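Local coordinates for REP-associated tyrosine transposase (Escherichia coli, PDB 4ER8), which binds the hairpins of repetitive extragenic palindromes and cleaves and recombines the single-stranded DNA of the mosaic elements that contain them, at residues Tyr117-Lys122 against Trp150-Asp156; His111-Tyr115 against Thr155-Glu161; Ser25-Thr29 against Val55-Met60. One frame throughout, in Å; residues are numbered along the deposited sequence.

Contact 1 of 3, residues Tyr117-Lys122 against Trp150-Asp156; sequences YINPVK and WAGDVTD. With NI (nickel (II) ion), chain C.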
loop_
_atom_site.group_PDB
_atom_site.type_symbol
_atom_site.label_atom_id
_atom_site.label_comp_id
_atom_site.label_asym_id
_atom_site.label_seq_id
_atom_site.Cartn_x
_atom_site.Cartn_y
_atom_site.Cartn_z
ATOM N N TYR A 117 3.753 4.419 -7.389
ATOM C CA TYR A 117 4.993 4.046 -8.057
ATOM C C TYR A 117 6.091 5.107 -7.937
ATOM O O TYR A 117 7.269 4.765 -7.960
ATOM C CB TYR A 117 4.768 3.609 -9.530
ATOM C CG TYR A 117 3.824 2.414 -9.655
ATOM C CD1 TYR A 117 2.849 2.348 -10.667
ATOM C CD2 TYR A 117 3.878 1.360 -8.733
ATOM C CE1 TYR A 117 1.965 1.251 -10.745
ATOM C CE2 TYR A 117 3.017 0.276 -8.817
ATOM C CZ TYR A 117 2.058 0.230 -9.807
ATOM O OH TYR A 117 1.208 -0.866 -9.854
ATOM N N ILE A 118 5.715 6.376 -7.806
ATOM C CA ILE A 118 6.685 7.445 -7.577
ATOM C C ILE A 118 7.233 7.465 -6.161
ATOM O O ILE A 118 8.262 8.069 -5.879
ATOM C CB ILE A 118 6.067 8.805 -7.858
ATOM C CG1 ILE A 118 6.097 9.072 -9.354
ATOM C CG2 ILE A 118 6.816 9.916 -7.173
ATOM C CD1 ILE A 118 5.004 10.068 -9.787
ATOM N N ASN A 119 6.532 6.819 -5.257
ATOM C CA ASN A 119 6.833 7.017 -3.863
ATOM C C ASN A 119 8.310 6.726 -3.498
ATOM O O ASN A 119 8.965 7.527 -2.815
ATOM C CB ASN A 119 5.890 6.192 -3.020
ATOM C CG ASN A 119 5.538 6.870 -1.778
ATOM O OD1 ASN A 119 5.501 6.259 -0.711
ATOM N ND2 ASN A 119 5.275 8.167 -1.881
ATOM N N PRO A 120 8.844 5.587 -3.978
ATOM C CA PRO A 120 10.231 5.266 -3.574
ATOM C C PRO A 120 11.156 6.431 -3.866
ATOM O O PRO A 120 12.200 6.600 -3.196
ATOM C CB PRO A 120 10.573 4.072 -4.432
ATOM C CG PRO A 120 9.214 3.350 -4.577
ATOM C CD PRO A 120 8.176 4.468 -4.674
ATOM N N VAL A 121 10.754 7.259 -4.831
ATOM C CA VAL A 121 11.595 8.367 -5.282
ATOM C C VAL A 121 11.331 9.536 -4.378
ATOM O O VAL A 121 12.259 10.120 -3.862
ATOM C CB VAL A 121 11.357 8.719 -6.779
ATOM C CG1 VAL A 121 11.903 10.099 -7.160
ATOM C CG2 VAL A 121 11.953 7.673 -7.645
ATOM N N LYS A 122 10.073 9.878 -4.164
ATOM C CA LYS A 122 9.739 10.904 -3.155
ATOM C C LYS A 122 10.446 10.651 -1.815
ATOM O O LYS A 122 10.833 11.576 -1.148
ATOM C CB LYS A 122 8.212 10.980 -2.941
ATOM C CG LYS A 122 7.744 11.908 -1.824
ATOM C CD LYS A 122 6.261 11.678 -1.459
ATOM C CE LYS A 122 5.725 12.773 -0.532
ATOM N NZ LYS A 122 5.666 14.161 -1.121
ATOM N N TRP A 150 9.279 5.027 -17.188
ATOM C CA TRP A 150 8.362 6.000 -16.633
ATOM C C TRP A 150 8.949 6.886 -15.525
ATOM O O TRP A 150 9.738 6.458 -14.654
ATOM C CB TRP A 150 7.106 5.295 -16.149
ATOM C CG TRP A 150 5.981 6.203 -15.759
ATOM C CD1 TRP A 150 5.093 6.832 -16.588
ATOM C CD2 TRP A 150 5.632 6.589 -14.434
ATOM N NE1 TRP A 150 4.211 7.585 -15.854
ATOM C CE2 TRP A 150 4.517 7.448 -14.529
ATOM C CE3 TRP A 150 6.148 6.285 -13.171
ATOM C CZ2 TRP A 150 3.917 8.004 -13.412
ATOM C CZ3 TRP A 150 5.561 6.833 -12.073
ATOM C CH2 TRP A 150 4.455 7.692 -12.192
ATOM N N ALA A 151 8.570 8.156 -15.609
ATOM C CA ALA A 151 8.866 9.105 -14.574
ATOM C C ALA A 151 7.587 9.907 -14.383
ATOM O O ALA A 151 6.668 9.800 -15.206
ATOM C CB ALA A 151 10.040 9.989 -14.968
ATOM N N GLY A 152 7.522 10.690 -13.294
ATOM C CA GLY A 152 6.358 11.530 -12.997
ATOM C C GLY A 152 6.658 12.514 -11.905
ATOM O O GLY A 152 7.586 12.308 -11.138
ATOM N N ASP A 153 5.884 13.592 -11.836
ATOM C CA ASP A 153 6.099 14.615 -10.811
ATOM C C ASP A 153 5.943 14.009 -9.409
ATOM O O ASP A 153 4.990 13.289 -9.148
ATOM C CB ASP A 153 5.080 15.761 -10.949
ATOM C CG ASP A 153 5.030 16.366 -12.338
ATOM O OD1 ASP A 153 6.117 16.539 -12.987
ATOM O OD2 ASP A 153 3.876 16.680 -12.771
ATOM N N VAL A 154 6.851 14.318 -8.497
ATOM C CA VAL A 154 6.653 13.986 -7.075
ATOM C C VAL A 154 5.673 14.988 -6.441
ATOM O O VAL A 154 6.021 16.150 -6.284
ATOM C CB VAL A 154 8.008 14.037 -6.317
ATOM C CG1 VAL A 154 7.806 14.238 -4.828
ATOM C CG2 VAL A 154 8.842 12.805 -6.605
ATOM N N THR A 155 4.458 14.558 -6.092
ATOM C CA THR A 155 3.446 15.465 -5.487
ATOM C C THR A 155 3.251 15.312 -3.950
ATOM O O THR A 155 3.722 14.350 -3.321
ATOM C CB THR A 155 2.049 15.381 -6.208
ATOM O OG1 THR A 155 1.382 14.161 -5.861
ATOM C CG2 THR A 155 2.190 15.439 -7.708
ATOM N N ASP A 156 2.520 16.259 -3.357
ATOM C CA ASP A 156 2.294 16.271 -1.916
ATOM C C ASP A 156 0.867 16.277 -1.362
ATOM O O ASP A 156 0.700 16.608 -0.180
ATOM C CB ASP A 156 3.064 17.436 -1.295
ATOM C CG ASP A 156 4.390 16.998 -0.726
ATOM O OD1 ASP A 156 4.405 16.615 0.476
ATOM O OD2 ASP A 156 5.392 16.979 -1.491
HETATM NI NI NI C . 5.140 6.969 1.301
#
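In this HUH-motif nuclease, the last turns of helix 106-122 are covered by an extended, irregular chain, Trp150-Asp156. Ile118 is the main bump. Its CD1 fits a hollow made by the Trp150 ring, Gly152 and the Asp153 carbonyl, with CD1 3.4 Å from Trp150 CH2 and 3.6 Å from Gly152 C. A CB on Gly152 would clash with Ile118 CD1, so the glycine lets the chain pass this close. Val154 fits the hollow between Ile118, Val121 and Lys122. Its CG2 lies 3.6 Å from Ile118 CG2 and 4.1 Å from Val121 CG1, and its CG1 lies 3.8 Å from Lys122 CB. Trp150 CZ3 is 4.2 Å from Tyr117 CB, while Tyr117 OH hydrogen-bonds to Thr136 and Asp140. On the same turns Asn119 points its CB away, and its OD1 binds the nickel ion at 2.2 Å. The Lys122 side chain is extended up to its last bond, and NZ donates a hydrogen bond to Thr155 O and salt-bridges Asp156 OD2, both at 2.9 Å.

Contact 2 of 3, residues His111-Tyr115 against Thr155-Glu161; sequences HHVDY and TDFSAGE. With NI (nickel (II) ion), chain C; nucleotides of chain B.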
loop_
_atom_site.group_PDB
_atom_site.type_symbol
_atom_site.label_atom_id
_atom_site.label_comp_id
_atom_site.label_asym_id
_atom_site.label_seq_id
_atom_site.Cartn_x
_atom_site.Cartn_y
_atom_site.Cartn_z
ATOM N N HIS A 111 -3.883 9.301 -10.352
ATOM C CA HIS A 111 -2.987 10.110 -9.512
ATOM C C HIS A 111 -2.485 9.234 -8.388
ATOM O O HIS A 111 -1.321 9.306 -7.983
ATOM C CB HIS A 111 -3.622 11.402 -8.942
ATOM C CG HIS A 111 -3.843 12.479 -9.969
ATOM N ND1 HIS A 111 -4.767 13.498 -9.805
ATOM C CD2 HIS A 111 -3.272 12.690 -11.188
ATOM C CE1 HIS A 111 -4.741 14.297 -10.861
ATOM N NE2 HIS A 111 -3.858 13.815 -11.724
ATOM N N HIS A 112 -3.370 8.387 -7.878
ATOM C CA HIS A 112 -2.966 7.561 -6.774
ATOM C C HIS A 112 -2.118 6.387 -7.237
ATOM O O HIS A 112 -1.236 5.989 -6.492
ATOM C CB HIS A 112 -4.142 7.114 -5.920
ATOM C CG HIS A 112 -4.661 8.179 -5.019
ATOM N ND1 HIS A 112 -5.573 9.129 -5.433
ATOM C CD2 HIS A 112 -4.448 8.411 -3.703
ATOM C CE1 HIS A 112 -5.855 9.933 -4.419
ATOM N NE2 HIS A 112 -5.190 9.516 -3.363
ATOM N N VAL A 113 -2.320 5.847 -8.441
ATOM C CA VAL A 113 -1.418 4.751 -8.855
ATOM C C VAL A 113 -0.000 5.338 -9.060
ATOM O O VAL A 113 0.985 4.752 -8.623
ATOM C CB VAL A 113 -1.847 3.990 -10.143
ATOM C CG1 VAL A 113 -0.745 3.054 -10.562
ATOM C CG2 VAL A 113 -3.180 3.196 -10.009
ATOM N N ASP A 114 0.084 6.489 -9.722
ATOM C CA ASP A 114 1.321 7.167 -9.997
ATOM C C ASP A 114 2.001 7.423 -8.648
ATOM O O ASP A 114 3.206 7.110 -8.446
ATOM C CB ASP A 114 1.048 8.535 -10.637
ATOM C CG ASP A 114 0.546 8.465 -12.095
ATOM O OD1 ASP A 114 0.516 7.405 -12.779
ATOM O OD2 ASP A 114 0.192 9.555 -12.570
ATOM N N TYR A 115 1.222 7.996 -7.728
ATOM C CA TYR A 115 1.729 8.340 -6.430
ATOM C C TYR A 115 2.375 7.110 -5.821
ATOM O O TYR A 115 3.418 7.197 -5.150
ATOM C CB TYR A 115 0.608 8.771 -5.513
ATOM C CG TYR A 115 1.165 9.288 -4.212
ATOM C CD1 TYR A 115 1.365 10.659 -4.003
ATOM C CD2 TYR A 115 1.515 8.415 -3.185
ATOM C CE1 TYR A 115 1.854 11.140 -2.791
ATOM C CE2 TYR A 115 2.008 8.897 -1.951
ATOM C CZ TYR A 115 2.176 10.255 -1.774
ATOM O OH TYR A 115 2.715 10.718 -0.588
ATOM N N THR A 155 4.458 14.558 -6.092
ATOM C CA THR A 155 3.446 15.465 -5.487
ATOM C C THR A 155 3.251 15.312 -3.950
ATOM O O THR A 155 3.722 14.350 -3.321
ATOM C CB THR A 155 2.049 15.381 -6.208
ATOM O OG1 THR A 155 1.382 14.161 -5.861
ATOM C CG2 THR A 155 2.190 15.439 -7.708
ATOM N N ASP A 156 2.520 16.259 -3.357
ATOM C CA ASP A 156 2.294 16.271 -1.916
ATOM C C ASP A 156 0.867 16.277 -1.362
ATOM O O ASP A 156 0.700 16.608 -0.180
ATOM C CB ASP A 156 3.064 17.436 -1.295
ATOM C CG ASP A 156 4.390 16.998 -0.726
ATOM O OD1 ASP A 156 4.405 16.615 0.476
ATOM O OD2 ASP A 156 5.392 16.979 -1.491
ATOM N N PHE A 157 -0.163 15.911 -2.129
ATOM C CA PHE A 157 -1.494 15.878 -1.514
ATOM C C PHE A 157 -1.403 14.928 -0.333
ATOM O O PHE A 157 -0.643 13.980 -0.359
ATOM C CB PHE A 157 -2.598 15.469 -2.482
ATOM C CG PHE A 157 -2.464 14.067 -3.004
ATOM C CD1 PHE A 157 -2.818 12.965 -2.207
ATOM C CD2 PHE A 157 -1.995 13.838 -4.303
ATOM C CE1 PHE A 157 -2.678 11.648 -2.692
ATOM C CE2 PHE A 157 -1.856 12.524 -4.808
ATOM C CZ PHE A 157 -2.201 11.428 -3.993
ATOM N N SER A 158 -2.136 15.223 0.729
ATOM C CA SER A 158 -2.102 14.438 1.953
ATOM C C SER A 158 -2.632 13.026 1.694
ATOM O O SER A 158 -3.630 12.866 1.016
ATOM C CB SER A 158 -2.935 15.136 3.020
ATOM O OG SER A 158 -4.285 14.835 2.789
ATOM N N ALA A 159 -1.961 12.025 2.270
ATOM C CA ALA A 159 -1.976 10.653 1.764
ATOM C C ALA A 159 -1.620 9.635 2.865
ATOM O O ALA A 159 -1.203 8.509 2.577
ATOM C CB ALA A 159 -0.979 10.552 0.643
ATOM N N GLY A 160 -1.735 10.045 4.116
ATOM C CA GLY A 160 -1.431 9.177 5.223
ATOM C C GLY A 160 0.027 9.042 5.604
ATOM O O GLY A 160 0.336 8.346 6.577
ATOM N N GLU A 161 0.943 9.679 4.860
ATOM C CA GLU A 161 2.376 9.628 5.253
ATOM C C GLU A 161 2.638 10.073 6.709
ATOM O O GLU A 161 1.943 10.955 7.261
ATOM C CB GLU A 161 3.282 10.417 4.307
ATOM C CG GLU A 161 3.137 10.111 2.798
ATOM C CD GLU A 161 3.917 8.907 2.319
ATOM O OE1 GLU A 161 4.396 8.088 3.140
ATOM O OE2 GLU A 161 4.060 8.758 1.089
HETATM NI NI NI C . 5.140 6.969 1.301
ATOM P P DG B 4 -4.963 11.231 15.420
ATOM O OP1 DG B 4 -5.930 10.704 16.407
ATOM O OP2 DG B 4 -4.577 12.656 15.345
ATOM O "O5'" DG B 4 -3.644 10.380 15.680
ATOM C "C5'" DG B 4 -3.644 8.978 15.660
ATOM C "C4'" DG B 4 -2.213 8.519 15.454
ATOM O "O4'" DG B 4 -1.792 9.066 14.176
ATOM C "C3'" DG B 4 -1.176 9.019 16.467
ATOM O "O3'" DG B 4 -0.158 8.062 16.537
ATOM C "C2'" DG B 4 -0.618 10.278 15.804
ATOM C "C1'" DG B 4 -0.560 9.797 14.360
ATOM N N9 DG B 4 -0.506 10.841 13.318
ATOM C C8 DG B 4 -0.836 12.168 13.431
ATOM N N7 DG B 4 -0.716 12.857 12.332
ATOM C C5 DG B 4 -0.278 11.915 11.412
ATOM C C6 DG B 4 0.023 12.052 10.013
ATOM O O6 DG B 4 -0.046 13.101 9.326
ATOM N N1 DG B 4 0.424 10.849 9.401
ATOM C C2 DG B 4 0.491 9.668 10.064
ATOM N N2 DG B 4 0.922 8.629 9.342
ATOM N N3 DG B 4 0.218 9.517 11.369
ATOM C C4 DG B 4 -0.162 10.676 11.990
ATOM P P DA B 3 -8.757 12.803 11.506
ATOM O OP1 DA B 3 -9.144 11.784 12.483
ATOM O OP2 DA B 3 -9.174 14.162 11.872
ATOM O "O5'" DA B 3 -7.231 12.879 11.044
ATOM C "C5'" DA B 3 -6.532 11.753 10.561
ATOM C "C4'" DA B 3 -6.155 10.848 11.744
ATOM O "O4'" DA B 3 -5.498 9.656 11.262
ATOM C "C3'" DA B 3 -5.243 11.419 12.800
ATOM O "O3'" DA B 3 -5.542 10.755 13.963
ATOM C "C2'" DA B 3 -3.873 10.989 12.290
ATOM C "C1'" DA B 3 -4.192 9.584 11.765
ATOM N N9 DA B 3 -3.440 9.037 10.631
ATOM C C8 DA B 3 -2.934 9.691 9.541
ATOM N N7 DA B 3 -2.337 8.894 8.688
ATOM C C5 DA B 3 -2.448 7.635 9.261
ATOM C C6 DA B 3 -2.010 6.350 8.855
ATOM N N6 DA B 3 -1.329 6.067 7.706
ATOM N N1 DA B 3 -2.339 5.331 9.671
ATOM C C2 DA B 3 -3.009 5.586 10.784
ATOM N N3 DA B 3 -3.442 6.741 11.268
ATOM C C4 DA B 3 -3.137 7.721 10.442
#
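Phe157 lies with its CZ over one face of the His112 ring and also packs beside Tyr115. The three rings form an aromatic cluster. The ring centroids of Phe157 and His112 are 4.7 Å apart, and those of Phe157 and Tyr115 are 5.0 Å apart; both pairs are oblique. Tyr115 CD1 comes to 3.6 Å from Phe157 CZ, and Ala159 CB sits 4.0 Å from Tyr115 CZ. Tyr115 OH donates a hydrogen bond to Glu161 OE2 at 2.9 Å. The same carboxylate grips the nickel ion with both oxygens, OE1 at 2.3 Å and OE2 at 2.1 Å. Backbone carbonyls here accept hydrogen bonds from DNA bases: Gly160 O from N2 of DG4 and N6 of DA3 of chain B, and Glu161 O from N1 of DG4 of chain B. This loop, after helix 137-142, thus passes helix 106-122 and ends at the metal and DNA. His112 links that helix to the sheet, meeting Phe15 and His101 and touching Ile63 of strand 59-65.

Contact 3 of 3, residues Ser25-Thr29 against Val55-Met60; sequences SQLLT and VLPEHM. With NI (nickel (II) ion), chain C.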
loop_
_atom_site.group_PDB
_atom_site.type_symbol
_atom_site.label_atom_id
_atom_site.label_comp_id
_atom_site.label_asym_id
_atom_site.label_seq_id
_atom_site.Cartn_x
_atom_site.Cartn_y
_atom_site.Cartn_z
ATOM N N SER A 25 13.153 1.587 10.870
ATOM C CA SER A 25 12.970 0.163 10.553
ATOM C C SER A 25 13.189 -0.127 9.078
ATOM O O SER A 25 13.042 0.764 8.245
ATOM C CB SER A 25 11.575 -0.275 10.953
ATOM O OG SER A 25 11.364 -1.644 10.696
ATOM N N GLN A 26 13.569 -1.362 8.754
ATOM C CA GLN A 26 13.689 -1.813 7.344
ATOM C C GLN A 26 13.104 -3.177 7.224
ATOM O O GLN A 26 13.352 -3.919 6.255
ATOM C CB GLN A 26 15.124 -1.888 6.880
ATOM C CG GLN A 26 15.850 -0.570 6.920
ATOM C CD GLN A 26 17.001 -0.562 5.962
ATOM O OE1 GLN A 26 17.835 0.347 5.985
ATOM N NE2 GLN A 26 17.042 -1.573 5.076
ATOM N N LEU A 27 12.315 -3.486 8.238
ATOM C CA LEU A 27 11.630 -4.709 8.356
ATOM C C LEU A 27 10.732 -5.082 7.157
ATOM O O LEU A 27 10.651 -6.246 6.805
ATOM C CB LEU A 27 10.840 -4.646 9.649
ATOM C CG LEU A 27 10.060 -5.915 9.951
ATOM C CD1 LEU A 27 10.930 -6.929 10.743
ATOM C CD2 LEU A 27 8.838 -5.541 10.698
ATOM N N LEU A 28 10.033 -4.136 6.529
ATOM C CA LEU A 28 9.082 -4.517 5.469
ATOM C C LEU A 28 9.869 -4.952 4.226
ATOM O O LEU A 28 9.389 -5.673 3.341
ATOM C CB LEU A 28 8.090 -3.397 5.146
ATOM C CG LEU A 28 7.069 -2.953 6.197
ATOM C CD1 LEU A 28 6.012 -2.028 5.591
ATOM C CD2 LEU A 28 6.417 -4.154 6.853
ATOM N N THR A 29 11.113 -4.518 4.206
ATOM C CA THR A 29 11.976 -4.780 3.110
ATOM C C THR A 29 12.751 -6.078 3.377
ATOM O O THR A 29 12.590 -7.065 2.641
ATOM C CB THR A 29 12.808 -3.536 2.862
ATOM O OG1 THR A 29 12.401 -3.000 1.600
ATOM C CG2 THR A 29 14.323 -3.811 2.877
ATOM N N VAL A 55 5.913 -1.358 -1.325
ATOM C CA VAL A 55 6.415 -1.560 0.011
ATOM C C VAL A 55 7.694 -0.758 0.185
ATOM O O VAL A 55 8.624 -0.848 -0.609
ATOM C CB VAL A 55 6.767 -2.998 0.214
ATOM C CG1 VAL A 55 7.285 -3.198 1.651
ATOM C CG2 VAL A 55 5.555 -3.873 -0.122
ATOM N N LEU A 56 7.749 0.016 1.243
ATOM C CA LEU A 56 8.965 0.715 1.513
ATOM C C LEU A 56 9.563 -0.004 2.702
ATOM O O LEU A 56 8.932 -0.945 3.219
ATOM C CB LEU A 56 8.710 2.212 1.699
ATOM C CG LEU A 56 8.378 2.679 0.266
ATOM C CD1 LEU A 56 6.896 2.983 0.068
ATOM C CD2 LEU A 56 9.241 3.830 -0.209
ATOM N N PRO A 57 10.789 0.369 3.111
ATOM C CA PRO A 57 11.342 -0.383 4.229
ATOM C C PRO A 57 10.474 -0.254 5.454
ATOM O O PRO A 57 10.321 -1.229 6.184
ATOM C CB PRO A 57 12.697 0.278 4.468
ATOM C CG PRO A 57 12.993 1.037 3.181
ATOM C CD PRO A 57 11.665 1.472 2.682
ATOM N N GLU A 58 9.855 0.910 5.653
ATOM C CA GLU A 58 9.067 1.149 6.881
ATOM C C GLU A 58 7.594 1.563 6.746
ATOM O O GLU A 58 7.011 1.995 7.735
ATOM C CB GLU A 58 9.776 2.166 7.789
ATOM C CG GLU A 58 10.361 3.371 7.042
ATOM C CD GLU A 58 9.347 4.073 6.176
ATOM O OE1 GLU A 58 9.423 3.957 4.935
ATOM O OE2 GLU A 58 8.464 4.744 6.728
ATOM N N HIS A 59 6.992 1.439 5.564
ATOM C CA HIS A 59 5.566 1.732 5.361
ATOM C C HIS A 59 5.197 1.308 3.964
ATOM O O HIS A 59 6.074 0.973 3.159
ATOM C CB HIS A 59 5.260 3.230 5.566
ATOM C CG HIS A 59 5.626 4.123 4.415
ATOM N ND1 HIS A 59 6.931 4.398 4.057
ATOM C CD2 HIS A 59 4.849 4.873 3.590
ATOM C CE1 HIS A 59 6.938 5.265 3.051
ATOM N NE2 HIS A 59 5.684 5.553 2.737
ATOM N N MET A 60 3.911 1.314 3.659
ATOM C CA MET A 60 3.490 0.914 2.354
ATOM C C MET A 60 2.255 1.696 2.006
ATOM O O MET A 60 1.557 2.183 2.906
ATOM C CB MET A 60 3.255 -0.600 2.299
ATOM C CG MET A 60 2.130 -1.187 3.127
ATOM S SD MET A 60 2.389 -3.005 3.457
ATOM C CE MET A 60 1.051 -3.325 4.539
HETATM NI NI NI C . 5.140 6.969 1.301
#
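One backbone hydrogen bond joins the start of helix 27-30 to the turn between strands 49-55 and 59-65: Leu28 N donates to Pro57 O at 2.9 Å. Within Ser25-Thr29, Ser25 OG accepts from Leu27 N at 3.2 Å, an ST turn that leads into the helix, with Gln26 at the N-cap. The interstrand turn is held by Leu56 N to His59 O, 2.7 Å. Apolar contacts lie beside these bonds. Leu28 CB lies 3.6 Å from Val55 CG1, and its CD1 reaches Met60 SD at 4.3 Å. Thr29 CB is in van der Waals contact with Pro57 CA, 3.7 Å. Phe84 of helix 73-87 also touches Leu28. The charged and metal-bound groups lie on Val55-Met60. Glu58 OE1 accepts from His59 ND1 at 2.7 Å, and Glu58 also pairs with Arg162. His59 NE2 binds the nickel ion at 2.1 Å; this first histidine of the HUH motif begins strand 59-65. Both ring nitrogens are thus engaged: the ND1 bond probably helps to hold the ring with NE2 turned to the metal.

Contact 3 comes first along the chain and closes before the other two open. Contact 1 is nested inside the loop closed by contact 2. These two are neighbours, with centres about 9 Å apart, and share helix 106-122 and residues Thr155 and Asp156. Contact 3 lies about 17 Å, centre to centre, from each of them, at the turn leading into strand 59-65 of the antiparallel sheet. All three meet at the nickel ion: contact 1 supplies Asn119, contact 2 Glu161 and contact 3 His59. His61 and His123 complete the protein ligands. Helix, sheet and C-terminal loop thus converge on one metal site, and contact 2 also holds two DNA bases near it.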